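Local coordinates for cobalamin-binding protein (Desulfitobacterium hafniense, PDB 4JGI), which binds methylcobalamin and probably serves as the corrinoid-carrying component of an O-demethylase methyl-transfer system, at residues A[12-17]-A[60-65]. Numbering follows the deposited sequence.
Sequences SDLDEG and IGDLIF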
# COMPACT_ATOMS: atom_id res chain seq x y z
N SER A 12 7.93 -8.72 11.11
CA SER A 12 8.16 -9.75 10.13
C SER A 12 7.59 -11.10 10.55
O SER A 12 6.99 -11.80 9.69
CB SER A 12 9.66 -9.88 9.86
OG SER A 12 9.90 -10.90 8.91
N ASP A 13 7.77 -11.44 11.85
CA ASP A 13 7.31 -12.69 12.39
C ASP A 13 5.79 -12.68 12.71
O ASP A 13 5.23 -13.72 13.15
CB ASP A 13 8.05 -12.97 13.74
CG ASP A 13 9.50 -13.33 13.54
OD1 ASP A 13 9.92 -13.68 12.44
OD2 ASP A 13 10.26 -13.27 14.54
N LEU A 14 5.15 -11.52 12.59
CA LEU A 14 3.72 -11.35 12.92
C LEU A 14 3.47 -11.74 14.40
O LEU A 14 2.41 -12.38 14.68
CB LEU A 14 2.83 -12.13 11.98
CG LEU A 14 2.94 -11.70 10.52
CD1 LEU A 14 2.09 -12.56 9.58
CD2 LEU A 14 2.62 -10.25 10.41
N ASP A 15 4.44 -11.34 15.27
CA ASP A 15 4.51 -11.77 16.70
C ASP A 15 3.82 -10.67 17.52
O ASP A 15 4.46 -9.70 17.95
CB ASP A 15 5.91 -12.05 17.19
CG ASP A 15 5.98 -12.51 18.67
OD1 ASP A 15 4.98 -12.45 19.43
OD2 ASP A 15 7.09 -12.89 19.08
N GLU A 16 2.51 -10.86 17.75
CA GLU A 16 1.76 -9.85 18.42
C GLU A 16 2.21 -9.61 19.85
O GLU A 16 2.07 -8.48 20.36
CB GLU A 16 0.26 -10.16 18.36
CG GLU A 16 -0.29 -9.79 17.05
CD GLU A 16 -1.77 -9.71 17.15
OE1 GLU A 16 -2.43 -10.81 17.07
OE2 GLU A 16 -2.23 -8.54 17.37
N GLY A 17 2.73 -10.64 20.50
CA GLY A 17 3.26 -10.46 21.87
C GLY A 17 4.40 -9.46 21.84
O GLY A 17 4.42 -8.49 22.60
N ILE A 60 -1.63 -15.88 1.66
CA ILE A 60 -2.53 -14.71 1.62
C ILE A 60 -2.99 -14.31 3.02
O ILE A 60 -3.06 -13.13 3.36
CB ILE A 60 -3.76 -15.02 0.71
CG1 ILE A 60 -3.21 -15.13 -0.71
CG2 ILE A 60 -4.88 -13.98 0.78
CD1 ILE A 60 -2.43 -13.94 -1.22
N GLY A 61 -3.37 -15.29 3.84
CA GLY A 61 -3.82 -14.97 5.18
C GLY A 61 -2.80 -14.12 5.95
O GLY A 61 -3.17 -13.17 6.68
N ASP A 62 -1.51 -14.40 5.80
CA ASP A 62 -0.51 -13.64 6.52
C ASP A 62 -0.47 -12.20 6.05
O ASP A 62 -0.22 -11.33 6.84
CB ASP A 62 0.85 -14.29 6.33
CG ASP A 62 0.85 -15.69 6.89
OD1 ASP A 62 0.51 -15.82 8.12
OD2 ASP A 62 1.04 -16.68 6.16
N LEU A 63 -0.76 -11.99 4.77
CA LEU A 63 -0.82 -10.62 4.32
C LEU A 63 -2.04 -9.87 4.91
O LEU A 63 -1.95 -8.67 5.16
CB LEU A 63 -0.83 -10.51 2.82
CG LEU A 63 0.33 -11.11 2.09
CD1 LEU A 63 0.09 -10.95 0.59
CD2 LEU A 63 1.64 -10.50 2.44
N ILE A 64 -3.19 -10.54 5.03
CA ILE A 64 -4.29 -9.95 5.69
C ILE A 64 -3.93 -9.57 7.13
O ILE A 64 -4.16 -8.45 7.61
CB ILE A 64 -5.48 -10.92 5.61
CG1 ILE A 64 -5.89 -11.11 4.16
CG2 ILE A 64 -6.65 -10.39 6.49
CD1 ILE A 64 -6.91 -12.19 3.96
N PHE A 65 -3.32 -10.54 7.82
CA PHE A 65 -2.89 -10.34 9.19
C PHE A 65 -1.94 -9.17 9.36
O PHE A 65 -2.13 -8.34 10.26
CB PHE A 65 -2.25 -11.57 9.81
CG PHE A 65 -3.09 -12.85 9.78
CD1 PHE A 65 -4.47 -12.89 9.62
CD2 PHE A 65 -2.43 -14.04 9.91
CE1 PHE A 65 -5.13 -14.09 9.56
CE2 PHE A 65 -3.07 -15.23 9.85
CZ PHE A 65 -4.42 -15.26 9.62
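Leu14 reaches across to the first turns of helix 60-77 and meets Asp62 and Phe65 through a single methyl, CD1. The contact is a small van der Waals one, burying 113 Å² in all. CD1 lies 3.8 Å from the carbonyl O of Asp62 and 3.9 Å from both its CB and its OD1, and the two side chains run at about a right angle to each other. Farther along the helix the same methyl comes within 4.5 Å of Phe65 CB. The Phe65 ring then swings off, and the carbonyl O of Gly61 sits 3.1 Å above one ring face, offset toward the rim.

No hydrogen bond joins the two segments; their polar groups find partners elsewhere. With CG anti to its carbonyl carbon (chi1 -62°), Asp62 turns back along its own chain, and OD2 accepts a bond from the backbone N of Phe59, the N-cap residue: half of a capping box. Leu14, with positive phi (59°), is the first residue beyond helix 4-12 in a Schellman motif, and its CB points toward helix 60-77. Asp15 follows as N-cap of helix 16-29, its OD1 bonded to Ala18 N. Just before the turn, Asp13 makes a salt bridge to Arg52 on helix 32-54.

This surface contact joins the corner between helices 4-12 and 16-29 to the start of helix 60-77, within the N-terminal helical bundle that precedes the Rossmann-like cobalamin domain, as in methionine synthase. Leu14 packs onward against Ala66 and Ile69 of helix 60-77, while Leu63, directed away from Leu14, touches the cobalamin and packs between helix 32-54 and helix 104-115 of the Rossmann-like domain.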